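Local coordinates for protein Tas1 (Pseudomonas aeruginosa, PDB 6OX6) that acts as a type VI secreted toxin that pyrophosphorylates adenosine nucleotides to (p)ppApp, depleting ADP and ATP in competitor cells, at residues Lys251-Ala256 / Lys305-Asn310; Lys260-Ala265 / Asn353-Ile358; Pro367-Ala372 / Ala428-Val433; Ser346-Thr351 / Ile362-Pro367. All blocks are in the same frame, centred on the assembly; numbering follows the deposited sequence.

Interaction 1: Lys251-Ala256 / Lys305-Asn310; sequences KVYGKA and KDLARN
Leu307 meets Val252, Tyr253 and Ala256, and the three contacts fall on different parts of its side chain. CD1 of Leu307 lies 3.8 Å from CG1 of Val252, the two side chains crossing at about a right angle. The other methyl, Leu307 CD2, comes to 4.3 Å from Tyr253 CD2 and approaches that ring obliquely. Nearer the backbone, Leu307 CB rests 4.2 Å from Ala256 CB. In Leu307, CG stands anti to the carbonyl carbon and beside the backbone N (chi1 -74°), and CB already points toward 251-256. A smaller contact follows at the next residue, where CB of Ala308 is 4.0 Å from the carbonyl O of Ala256.

Val252 and Tyr253 come from the last part of helix 249-253, and a type I turn from Tyr253, closed by Ala256 N to Tyr253 O at 3.1 Å, brings Ala256 round beside them. The Tyr253 ring has further partners: its OH is hydrogen-bonded to Lys284 O, and Arg286 makes a cation-pi contact with the ring. Ala289 of helix 286-296 touches both Tyr253 and Leu307, extending the apolar cluster, while Ile358 packs on Val252.

No hydrogen bond or salt bridge links 251-256 to 305-310; the nearby polar link is Asn310 ND2 to Asp264 OD1 of helix 256-273. Between the two segments the contact depends on shape and burial, Leu307 giving the largest share of the buried surface (80 Å²).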
loop_
_atom_site.group_PDB
_atom_site.type_symbol
_atom_site.label_atom_id
_atom_site.label_comp_id
_atom_site.label_asym_id
_atom_site.label_seq_id
_atom_site.Cartn_x
_atom_site.Cartn_y
_atom_site.Cartn_z
ATOM N N LYS A 251 -5.155 17.536 -15.967
ATOM C CA LYS A 251 -4.766 18.578 -15.029
ATOM C C LYS A 251 -3.984 17.991 -13.854
ATOM O O LYS A 251 -2.961 18.546 -13.442
ATOM C CB LYS A 251 -6.001 19.341 -14.538
ATOM C CG LYS A 251 -5.664 20.415 -13.519
ATOM C CD LYS A 251 -6.859 20.889 -12.701
ATOM C CE LYS A 251 -6.705 22.370 -12.345
ATOM N NZ LYS A 251 -7.971 22.979 -11.838
ATOM N N VAL A 252 -4.433 16.859 -13.310
ATOM C CA VAL A 252 -3.680 16.244 -12.221
ATOM C C VAL A 252 -2.366 15.673 -12.738
ATOM O O VAL A 252 -1.300 15.898 -12.147
ATOM C CB VAL A 252 -4.519 15.166 -11.516
ATOM C CG1 VAL A 252 -3.620 14.339 -10.605
ATOM C CG2 VAL A 252 -5.636 15.805 -10.701
ATOM N N TYR A 253 -2.414 14.948 -13.861
ATOM C CA TYR A 253 -1.225 14.258 -14.365
ATOM C C TYR A 253 -0.049 15.205 -14.594
ATOM O O TYR A 253 1.107 14.808 -14.390
ATOM C CB TYR A 253 -1.563 13.516 -15.656
ATOM C CG TYR A 253 -0.605 12.387 -16.014
ATOM C CD1 TYR A 253 0.454 12.609 -16.884
ATOM C CD2 TYR A 253 -0.769 11.095 -15.487
ATOM C CE1 TYR A 253 1.333 11.594 -17.225
ATOM C CE2 TYR A 253 0.102 10.070 -15.819
ATOM C CZ TYR A 253 1.157 10.326 -16.699
ATOM O OH TYR A 253 2.041 9.322 -17.053
ATOM N N GLY A 254 -0.316 16.465 -14.979
ATOM C CA GLY A 254 0.760 17.383 -15.313
ATOM C C GLY A 254 1.544 17.896 -14.123
ATOM O O GLY A 254 2.656 18.420 -14.299
ATOM N N LYS A 255 0.996 17.761 -12.912
ATOM C CA LYS A 255 1.782 18.126 -11.742
ATOM C C LYS A 255 2.716 17.010 -11.296
ATOM O O LYS A 255 3.520 17.222 -10.379
ATOM C CB LYS A 255 0.868 18.544 -10.579
ATOM C CG LYS A 255 -0.087 19.712 -10.898
ATOM C CD LYS A 255 -1.550 19.279 -10.897
ATOM C CE LYS A 255 -2.505 20.467 -10.758
ATOM N NZ LYS A 255 -1.987 21.644 -11.487
ATOM N N ALA A 256 2.649 15.843 -11.925
ATOM C CA ALA A 256 3.372 14.675 -11.419
ATOM C C ALA A 256 4.888 14.841 -11.537
ATOM O O ALA A 256 5.607 14.509 -10.582
ATOM C CB ALA A 256 2.880 13.410 -12.127
ATOM N N LYS A 305 -2.519 8.603 -5.299
ATOM C CA LYS A 305 -1.442 9.102 -4.459
ATOM C C LYS A 305 -0.050 8.645 -4.889
ATOM O O LYS A 305 0.941 9.081 -4.284
ATOM C CB LYS A 305 -1.704 8.697 -3.002
ATOM C CG LYS A 305 -3.124 9.070 -2.546
ATOM C CD LYS A 305 -3.387 8.731 -1.075
ATOM C CE LYS A 305 -4.809 9.136 -0.644
ATOM N NZ LYS A 305 -5.880 8.413 -1.427
ATOM N N ASP A 306 0.067 7.806 -5.918
ATOM C CA ASP A 306 1.364 7.257 -6.294
ATOM C C ASP A 306 1.715 7.569 -7.740
ATOM O O ASP A 306 2.484 6.840 -8.367
ATOM C CB ASP A 306 1.419 5.750 -6.043
ATOM C CG ASP A 306 0.513 4.953 -6.992
ATOM O OD1 ASP A 306 -0.489 5.522 -7.507
ATOM O OD2 ASP A 306 0.794 3.740 -7.200
ATOM N N LEU A 307 1.170 8.656 -8.287
ATOM C CA LEU A 307 1.654 9.120 -9.583
ATOM C C LEU A 307 3.162 9.351 -9.539
ATOM O O LEU A 307 3.905 8.891 -10.416
ATOM C CB LEU A 307 0.897 10.386 -10.001
ATOM C CG LEU A 307 -0.541 10.095 -10.445
ATOM C CD1 LEU A 307 -1.263 11.391 -10.760
ATOM C CD2 LEU A 307 -0.550 9.156 -11.664
ATOM N N ALA A 308 3.628 10.033 -8.505
ATOM C CA ALA A 308 5.040 10.155 -8.187
ATOM C C ALA A 308 5.331 9.275 -6.984
ATOM O O ALA A 308 4.560 9.262 -6.009
ATOM C CB ALA A 308 5.406 11.613 -7.873
ATOM N N ARG A 309 6.441 8.545 -7.039
ATOM C CA ARG A 309 6.729 7.655 -5.927
ATOM C C ARG A 309 8.210 7.335 -5.892
ATOM O O ARG A 309 8.890 7.384 -6.917
ATOM C CB ARG A 309 5.901 6.374 -6.030
ATOM C CG ARG A 309 6.195 5.545 -7.251
ATOM C CD ARG A 309 5.593 4.162 -7.075
ATOM N NE ARG A 309 6.033 3.266 -8.134
ATOM C CZ ARG A 309 7.203 2.631 -8.133
ATOM N NH1 ARG A 309 8.044 2.772 -7.106
ATOM N NH2 ARG A 309 7.528 1.853 -9.156
ATOM N N ASN A 310 8.708 6.994 -4.706
ATOM C CA ASN A 310 10.039 6.416 -4.615
ATOM C C ASN A 310 10.122 5.552 -3.364
ATOM O O ASN A 310 9.154 5.401 -2.615
ATOM C CB ASN A 310 11.139 7.485 -4.644
ATOM C CG ASN A 310 10.962 8.535 -3.585
ATOM O OD1 ASN A 310 10.837 8.220 -2.397
ATOM N ND2 ASN A 310 11.035 9.805 -3.993
#

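Interaction 2: Lys260-Ala265 / Asn353-Ile358; sequences KAEIDA and NTKAGI
Helix 260-265, part of the longer helix 256-273, faces a beta hairpin connection whose segment 353-358 contains a type I turn from Thr354 to Gly357. The backbones come nearest at Glu262 and Thr354, with 6.7 Å between their CA atoms. Gly357 N to Thr354 O, at 2.8 Å, closes the turn, and Gly357 has phi 92°, a positive value suited to glycine.

Glu262 carries most of the contact. Its CG is anti to the backbone N (chi1 -168°) and the chain runs on extended, bringing the carboxylate to the start of the turn. There Lys355 N donates to OE2 of Glu262 in a nearly straight bond, 169° at the hydrogen, met on the syn side; its bond to the second oxygen, OE1, is weak. The Lys355 side chain bends back so that NZ makes a long salt bridge of 3.6 Å with Glu262 OE2, which probably adds only modestly to the grip.

Beside this polar junction, CG2 of Ile263 packs at 3.6 Å on CG2 of Thr354, and Ile362 lies beyond Ile263. The other branch of Thr354 serves the connection itself: OG1 donates to the carbonyl O of Ile358 at 2.7 Å, an oxygen that also accepts from Thr354 N.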
loop_
_atom_site.group_PDB
_atom_site.type_symbol
_atom_site.label_atom_id
_atom_site.label_comp_id
_atom_site.label_asym_id
_atom_site.label_seq_id
_atom_site.Cartn_x
_atom_site.Cartn_y
_atom_site.Cartn_z
ATOM N N LYS A 260 7.242 14.655 -8.376
ATOM C CA LYS A 260 8.365 13.725 -8.349
ATOM C C LYS A 260 9.630 14.420 -7.869
ATOM O O LYS A 260 10.278 13.972 -6.914
ATOM C CB LYS A 260 8.573 13.112 -9.732
ATOM C CG LYS A 260 9.675 12.065 -9.771
ATOM C CD LYS A 260 10.252 11.929 -11.160
ATOM C CE LYS A 260 11.132 10.701 -11.281
ATOM N NZ LYS A 260 12.175 10.586 -10.216
ATOM N N ALA A 261 9.977 15.550 -8.499
ATOM C CA ALA A 261 11.158 16.295 -8.086
ATOM C C ALA A 261 11.099 16.613 -6.604
ATOM O O ALA A 261 12.092 16.465 -5.884
ATOM C CB ALA A 261 11.286 17.588 -8.905
ATOM N N GLU A 262 9.927 17.024 -6.123
ATOM C CA GLU A 262 9.796 17.373 -4.717
ATOM C C GLU A 262 10.008 16.160 -3.810
ATOM O O GLU A 262 10.805 16.215 -2.866
ATOM C CB GLU A 262 8.429 18.007 -4.483
ATOM C CG GLU A 262 8.282 18.665 -3.141
ATOM C CD GLU A 262 7.058 19.560 -3.081
ATOM O OE1 GLU A 262 6.544 19.955 -4.159
ATOM O OE2 GLU A 262 6.605 19.846 -1.956
ATOM N N ILE A 263 9.303 15.049 -4.067
ATOM C CA ILE A 263 9.483 13.918 -3.159
ATOM C C ILE A 263 10.869 13.298 -3.334
ATOM O O ILE A 263 11.454 12.787 -2.365
ATOM C CB ILE A 263 8.364 12.861 -3.305
ATOM C CG1 ILE A 263 8.265 12.300 -4.735
ATOM C CG2 ILE A 263 7.003 13.418 -2.798
ATOM C CD1 ILE A 263 7.327 11.069 -4.807
ATOM N N ASP A 264 11.429 13.342 -4.554
ATOM C CA ASP A 264 12.786 12.827 -4.754
ATOM C C ASP A 264 13.829 13.665 -4.022
ATOM O O ASP A 264 14.818 13.119 -3.517
ATOM C CB ASP A 264 13.130 12.757 -6.240
ATOM C CG ASP A 264 12.520 11.544 -6.937
ATOM O OD1 ASP A 264 11.848 10.713 -6.269
ATOM O OD2 ASP A 264 12.731 11.420 -8.172
ATOM N N ALA A 265 13.628 14.982 -3.935
ATOM C CA ALA A 265 14.571 15.810 -3.193
ATOM C C ALA A 265 14.560 15.458 -1.706
ATOM O O ALA A 265 15.618 15.245 -1.099
ATOM C CB ALA A 265 14.263 17.295 -3.418
ATOM N N ASN A 353 1.717 15.505 0.543
ATOM C CA ASN A 353 1.046 16.478 -0.315
ATOM C C ASN A 353 2.081 17.513 -0.749
ATOM O O ASN A 353 2.519 18.339 0.056
ATOM C CB ASN A 353 -0.128 17.133 0.404
ATOM C CG ASN A 353 -1.332 16.207 0.539
ATOM O OD1 ASN A 353 -1.457 15.237 -0.207
ATOM N ND2 ASN A 353 -2.235 16.517 1.476
ATOM N N THR A 354 2.486 17.466 -2.011
ATOM C CA THR A 354 3.585 18.301 -2.466
ATOM C C THR A 354 3.088 19.665 -2.908
ATOM O O THR A 354 1.914 19.853 -3.233
ATOM C CB THR A 354 4.302 17.665 -3.642
ATOM O OG1 THR A 354 3.360 17.486 -4.706
ATOM C CG2 THR A 354 4.847 16.303 -3.244
ATOM N N LYS A 355 4.034 20.607 -2.982
ATOM C CA LYS A 355 3.742 21.973 -3.406
ATOM C C LYS A 355 3.055 22.031 -4.760
ATOM O O LYS A 355 2.321 22.991 -5.030
ATOM C CB LYS A 355 5.034 22.788 -3.437
ATOM C CG LYS A 355 5.540 23.137 -2.051
ATOM C CD LYS A 355 6.598 24.234 -2.081
ATOM C CE LYS A 355 7.940 23.742 -1.536
ATOM N NZ LYS A 355 8.642 22.823 -2.500
ATOM N N ALA A 356 3.250 21.022 -5.610
ATOM C CA ALA A 356 2.602 21.015 -6.914
ATOM C C ALA A 356 1.114 20.695 -6.845
ATOM O O ALA A 356 0.440 20.754 -7.882
ATOM C CB ALA A 356 3.292 20.016 -7.838
ATOM N N GLY A 357 0.593 20.342 -5.666
ATOM C CA GLY A 357 -0.826 20.126 -5.492
ATOM C C GLY A 357 -1.301 18.706 -5.689
ATOM O O GLY A 357 -2.511 18.492 -5.856
ATOM N N ILE A 358 -0.397 17.733 -5.711
ATOM C CA ILE A 358 -0.789 16.325 -5.762
ATOM C C ILE A 358 0.058 15.553 -4.765
ATOM O O ILE A 358 1.132 16.012 -4.336
ATOM C CB ILE A 358 -0.633 15.726 -7.179
ATOM C CG1 ILE A 358 0.836 15.661 -7.564
ATOM C CG2 ILE A 358 -1.523 16.448 -8.191
ATOM C CD1 ILE A 358 1.154 14.444 -8.376
#

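Interaction 3: Pro367-Ala372 / Ala428-Val433; sequences PEMIYA and AYYDAV
A Met-aromatic contact, made here by selenomethionine, distinguishes this antiparallel helix pair: SE of Met369 lies 5.3 Å from the centroid of the Tyr430 ring, 48° off the ring normal. The terminal CE does the touching, approaching obliquely at 3.6 Å from CD1 of Tyr430. Met369 is bent at both chi2 (-49°) and chi3, and its side chain crosses that of Tyr430 at about a right angle.

The axes of helices 367-372 and 428-433 run at 146° and approach to 10.2 Å, a separation bridged largely by side chains. Ala372 is central to the packing. Its CB sits at the edge of the Tyr430 ring, near the ring plane, and is 3.7 Å from CG2 of Val433. The other methyl of Val433, CG1, reaches the carbonyl O of Glu368. Tyr345 touches both Met369 and Tyr430, bringing the residues just before strand 347-353 into the cluster.

Tyr429 supplies the polar part, though its phenol is shared: OH is also hydrogen-bonded with Pro398 O and Gln401 N, in the connection between helices 385-393 and 402-410. Since one proton has competing acceptors, donation to the helix is not settled; Tyr429 OH stands 3.0 Å from Ala372 O, which lies at the ring edge.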
loop_
_atom_site.group_PDB
_atom_site.type_symbol
_atom_site.label_atom_id
_atom_site.label_comp_id
_atom_site.label_asym_id
_atom_site.label_seq_id
_atom_site.Cartn_x
_atom_site.Cartn_y
_atom_site.Cartn_z
ATOM N N PRO A 367 16.858 -3.565 3.531
ATOM C CA PRO A 367 17.217 -4.488 2.442
ATOM C C PRO A 367 16.684 -5.897 2.665
ATOM O O PRO A 367 16.298 -6.565 1.695
ATOM C CB PRO A 367 18.757 -4.457 2.436
ATOM C CG PRO A 367 19.135 -3.188 3.162
ATOM C CD PRO A 367 18.049 -2.982 4.179
ATOM N N GLU A 368 16.624 -6.355 3.914
ATOM C CA GLU A 368 16.164 -7.715 4.172
ATOM C C GLU A 368 14.708 -7.885 3.766
ATOM O O GLU A 368 14.332 -8.900 3.163
ATOM C CB GLU A 368 16.354 -8.071 5.652
ATOM C CG GLU A 368 17.814 -8.196 6.076
ATOM C CD GLU A 368 18.570 -6.853 6.097
ATOM O OE1 GLU A 368 17.915 -5.786 6.037
ATOM O OE2 GLU A 368 19.825 -6.862 6.161
HETATM N N MSE A 369 13.882 -6.899 4.096
HETATM C CA MSE A 369 12.465 -6.951 3.783
HETATM C C MSE A 369 12.216 -6.901 2.302
HETATM O O MSE A 369 11.313 -7.608 1.804
HETATM C CB MSE A 369 11.763 -5.771 4.447
HETATM C CG MSE A 369 11.549 -6.031 5.934
HETATM SE SE MSE A 369 10.761 -7.819 6.183
HETATM C CE MSE A 369 9.149 -7.565 5.079
ATOM N N ILE A 370 12.986 -6.090 1.586
ATOM C CA ILE A 370 12.824 -5.949 0.139
ATOM C C ILE A 370 13.284 -7.213 -0.575
ATOM O O ILE A 370 12.630 -7.693 -1.508
ATOM C CB ILE A 370 13.579 -4.712 -0.361
ATOM C CG1 ILE A 370 12.777 -3.455 0.019
ATOM C CG2 ILE A 370 13.797 -4.827 -1.911
ATOM C CD1 ILE A 370 13.588 -2.190 0.072
ATOM N N TYR A 371 14.421 -7.762 -0.156
ATOM C CA TYR A 371 14.845 -9.069 -0.634
ATOM C C TYR A 371 13.722 -10.085 -0.490
ATOM O O TYR A 371 13.421 -10.848 -1.415
ATOM C CB TYR A 371 16.074 -9.523 0.156
ATOM C CG TYR A 371 16.584 -10.868 -0.246
ATOM C CD1 TYR A 371 16.411 -11.980 0.571
ATOM C CD2 TYR A 371 17.246 -11.034 -1.449
ATOM C CE1 TYR A 371 16.894 -13.229 0.189
ATOM C CE2 TYR A 371 17.720 -12.261 -1.845
ATOM C CZ TYR A 371 17.538 -13.352 -1.021
ATOM O OH TYR A 371 18.021 -14.566 -1.435
ATOM N N ALA A 372 13.080 -10.084 0.672
ATOM C CA ALA A 372 12.062 -11.081 0.956
ATOM C C ALA A 372 10.844 -10.895 0.070
ATOM O O ALA A 372 10.296 -11.874 -0.456
ATOM C CB ALA A 372 11.670 -11.002 2.428
ATOM N N ALA A 428 4.650 -16.721 8.256
ATOM C CA ALA A 428 5.774 -17.576 8.628
ATOM C C ALA A 428 7.010 -17.231 7.799
ATOM O O ALA A 428 8.139 -17.250 8.305
ATOM C CB ALA A 428 5.384 -19.042 8.461
ATOM N N TYR A 429 6.811 -16.873 6.526
ATOM C CA TYR A 429 7.948 -16.543 5.673
ATOM C C TYR A 429 8.622 -15.271 6.151
ATOM O O TYR A 429 9.833 -15.251 6.406
ATOM C CB TYR A 429 7.478 -16.403 4.218
ATOM C CG TYR A 429 8.540 -15.928 3.242
ATOM C CD1 TYR A 429 9.552 -16.789 2.784
ATOM C CD2 TYR A 429 8.495 -14.633 2.732
ATOM C CE1 TYR A 429 10.509 -16.338 1.861
ATOM C CE2 TYR A 429 9.444 -14.180 1.834
ATOM C CZ TYR A 429 10.443 -15.022 1.412
ATOM O OH TYR A 429 11.348 -14.516 0.501
ATOM N N TYR A 430 7.855 -14.192 6.270
ATOM C CA TYR A 430 8.438 -12.925 6.697
ATOM C C TYR A 430 8.998 -13.000 8.103
ATOM O O TYR A 430 9.947 -12.277 8.415
ATOM C CB TYR A 430 7.394 -11.827 6.644
ATOM C CG TYR A 430 7.155 -11.290 5.254
ATOM C CD1 TYR A 430 8.225 -10.932 4.420
ATOM C CD2 TYR A 430 5.864 -11.123 4.772
ATOM C CE1 TYR A 430 7.995 -10.407 3.129
ATOM C CE2 TYR A 430 5.628 -10.575 3.499
ATOM C CZ TYR A 430 6.697 -10.231 2.697
ATOM O OH TYR A 430 6.420 -9.697 1.442
ATOM N N ASP A 431 8.400 -13.830 8.971
ATOM C CA ASP A 431 8.945 -14.013 10.318
ATOM C C ASP A 431 10.313 -14.671 10.283
ATOM O O ASP A 431 11.203 -14.304 11.063
ATOM C CB ASP A 431 8.000 -14.855 11.170
ATOM C CG ASP A 431 6.861 -14.041 11.746
ATOM O OD1 ASP A 431 6.887 -12.794 11.614
ATOM O OD2 ASP A 431 5.940 -14.656 12.330
ATOM N N ALA A 432 10.493 -15.679 9.424
ATOM C CA ALA A 432 11.813 -16.293 9.325
ATOM C C ALA A 432 12.847 -15.274 8.859
ATOM O O ALA A 432 13.975 -15.256 9.357
ATOM C CB ALA A 432 11.781 -17.502 8.388
ATOM N N VAL A 433 12.473 -14.385 7.935
ATOM C CA VAL A 433 13.416 -13.361 7.491
ATOM C C VAL A 433 13.862 -12.495 8.667
ATOM O O VAL A 433 15.054 -12.211 8.834
ATOM C CB VAL A 433 12.794 -12.495 6.381
ATOM C CG1 VAL A 433 13.804 -11.481 5.968
ATOM C CG2 VAL A 433 12.349 -13.361 5.173
#

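Interaction 4: Ser346-Thr351 / Ile362-Pro367; sequences SGVNST and IQVNSP. With ACT (acetate ion), chain I; ACT (acetate ion), chain E.
Val348 and Val364 form a hydrogen-bonded antiparallel pair, the strand axes running at 167° and 4.7 Å apart. Each residue donates to the other: Val348 N to Val364 O and Val364 N to Val348 O are both 2.9 Å, the second donor standing above the carbonyl plane. Their side chains lie side by side, pointing the same way; Leu326 and Val319 of helix 319-328 cover this face.

Around Ser350 the bonding changes. Ile362 N donates to Ser350 O at 3.0 Å, but the return bond from Ser350 N to Ile362 O is weak. The hydroxyl adds a second donor to the same oxygen: Ser350 OG, set between its own backbone N and carbonyl carbon (chi1 71°), donates to Ile362 O at 2.8 Å, in the carbonyl plane and on a lone pair.

At the other end, Asn365 ND2 donates to Ser346 O at 2.9 Å, again on a lone pair, and makes a weak bond to Tyr345 OH. Asn365 OD1 accepts from Ser366 N and from a water that also bonds Ser346 OG, whose protein partner is Arg434.

On the opposite face, Asn349 OD1 lies 3.5 Å from CG of Gln363. Two acetates, probably from crystallisation, lie there. Gln363 NE2 approaches both, 2.9 Å from OXT of the one weakly bonded by Asn349 ND2, and with a weak bond to the other. Phe20 of the Pa14_01140 chain packs on Asn349. The pair is an antiparallel beta hairpin, both of whose strands are interior to a mixed five-stranded sheet, 359-365 in the middle.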
loop_
_atom_site.group_PDB
_atom_site.type_symbol
_atom_site.label_atom_id
_atom_site.label_comp_id
_atom_site.label_asym_id
_atom_site.label_seq_id
_atom_site.Cartn_x
_atom_site.Cartn_y
_atom_site.Cartn_z
ATOM N N SER A 346 6.280 -6.093 6.899
ATOM C CA SER A 346 6.626 -4.911 7.687
ATOM C C SER A 346 7.340 -3.897 6.804
ATOM O O SER A 346 7.993 -4.257 5.826
ATOM C CB SER A 346 7.498 -5.249 8.918
ATOM O OG SER A 346 8.613 -6.043 8.552
ATOM N N GLY A 347 7.196 -2.626 7.145
ATOM C CA GLY A 347 7.697 -1.554 6.309
ATOM C C GLY A 347 6.945 -0.271 6.604
ATOM O O GLY A 347 6.059 -0.222 7.451
ATOM N N VAL A 348 7.314 0.777 5.877
ATOM C CA VAL A 348 6.708 2.091 6.051
ATOM C C VAL A 348 6.188 2.558 4.713
ATOM O O VAL A 348 6.860 2.393 3.688
ATOM C CB VAL A 348 7.703 3.128 6.608
ATOM C CG1 VAL A 348 7.086 4.549 6.601
ATOM C CG2 VAL A 348 8.136 2.718 7.972
ATOM N N ASN A 349 5.003 3.156 4.726
ATOM C CA ASN A 349 4.477 3.856 3.565
ATOM C C ASN A 349 4.016 5.236 4.009
ATOM O O ASN A 349 3.501 5.411 5.114
ATOM C CB ASN A 349 3.327 3.068 2.900
ATOM C CG ASN A 349 3.010 3.562 1.500
ATOM O OD1 ASN A 349 3.665 4.470 0.979
ATOM N ND2 ASN A 349 2.028 2.931 0.863
ATOM N N SER A 350 4.226 6.221 3.157
ATOM C CA SER A 350 3.823 7.561 3.513
ATOM C C SER A 350 3.334 8.263 2.268
ATOM O O SER A 350 3.743 7.943 1.145
ATOM C CB SER A 350 4.970 8.340 4.152
ATOM O OG SER A 350 5.946 8.662 3.183
ATOM N N THR A 351 2.468 9.236 2.482
ATOM C CA THR A 351 1.904 10.046 1.421
ATOM C C THR A 351 2.239 11.487 1.725
ATOM O O THR A 351 1.950 11.968 2.829
ATOM C CB THR A 351 0.384 9.880 1.338
ATOM O OG1 THR A 351 0.073 8.494 1.177
ATOM C CG2 THR A 351 -0.185 10.686 0.168
ATOM N N ILE A 362 6.191 7.983 -0.615
ATOM C CA ILE A 362 7.549 7.589 -0.242
ATOM C C ILE A 362 7.484 6.362 0.664
ATOM O O ILE A 362 6.994 6.443 1.798
ATOM C CB ILE A 362 8.317 8.714 0.452
ATOM C CG1 ILE A 362 8.448 9.925 -0.460
ATOM C CG2 ILE A 362 9.688 8.203 0.799
ATOM C CD1 ILE A 362 9.046 11.149 0.243
ATOM N N GLN A 363 8.020 5.245 0.193
ATOM C CA GLN A 363 8.075 4.025 0.988
ATOM C C GLN A 363 9.454 3.871 1.601
ATOM O O GLN A 363 10.450 4.328 1.041
ATOM C CB GLN A 363 7.784 2.798 0.137
ATOM C CG GLN A 363 6.396 2.749 -0.415
ATOM C CD GLN A 363 6.182 1.475 -1.169
ATOM O OE1 GLN A 363 6.567 1.352 -2.327
ATOM N NE2 GLN A 363 5.630 0.496 -0.502
ATOM N N VAL A 364 9.512 3.190 2.737
ATOM C CA VAL A 364 10.768 2.956 3.433
ATOM C C VAL A 364 10.788 1.516 3.904
ATOM O O VAL A 364 9.787 1.008 4.424
ATOM C CB VAL A 364 10.966 3.897 4.644
ATOM C CG1 VAL A 364 12.409 3.885 5.038
ATOM C CG2 VAL A 364 10.494 5.339 4.342
ATOM N N ASN A 365 11.938 0.869 3.759
ATOM C CA ASN A 365 12.088 -0.497 4.250
ATOM C C ASN A 365 13.567 -0.823 4.299
ATOM O O ASN A 365 14.403 -0.072 3.793
ATOM C CB ASN A 365 11.361 -1.515 3.366
ATOM C CG ASN A 365 10.636 -2.574 4.187
ATOM O OD1 ASN A 365 11.102 -2.955 5.262
ATOM N ND2 ASN A 365 9.482 -3.023 3.706
ATOM N N SER A 366 13.875 -1.964 4.916
ATOM C CA SER A 366 15.227 -2.476 4.999
ATOM C C SER A 366 15.566 -3.328 3.777
ATOM O O SER A 366 14.676 -3.774 3.038
ATOM C CB SER A 366 15.389 -3.310 6.265
ATOM O OG SER A 366 14.458 -4.375 6.272
ATOM N N PRO A 367 16.858 -3.565 3.531
ATOM C CA PRO A 367 17.217 -4.488 2.442
ATOM C C PRO A 367 16.684 -5.897 2.665
ATOM O O PRO A 367 16.298 -6.565 1.695
ATOM C CB PRO A 367 18.757 -4.457 2.436
ATOM C CG PRO A 367 19.135 -3.188 3.162
ATOM C CD PRO A 367 18.049 -2.982 4.179
HETATM C C ACT I . 8.395 -2.193 -1.103
HETATM O O ACT I . 7.157 -2.376 -1.304
HETATM O OXT ACT I . 9.373 -2.554 -1.821
HETATM C CH3 ACT I . 8.748 -1.403 0.224
HETATM C C ACT E . 2.412 -1.289 1.085
HETATM O O ACT E . 1.561 -0.336 1.196
HETATM O OXT ACT E . 3.636 -1.243 0.752
HETATM C CH3 ACT E . 1.868 -2.709 1.413
HETATM O O HOH W 1 10.312 -3.731 8.005
#

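How the interactions relate
The centre of interaction 4 is about 6 Å from the centre of the chain, and the other three touch it. Interaction 1 does so through the neighbouring strand, Asn310 O to Gln363 N at 3.0 Å, and interaction 2 at Ile362, whose CD1 is 3.9 Å from Ile263 O. Interactions 1 and 2, centres about 8 Å apart, are probably hydrogen-bonded through Asn310 ND2 and Asp264 OD1. Interaction 3 shares Pro367 with interaction 4, where strand 359-365 passes into helix 367-373; its centre is about 30 Å from that of interaction 1. Two acetates, probably from the crystallisation liquor, lie on the Asn349 and Gln363 face of interaction 4; they do not by themselves identify an active site.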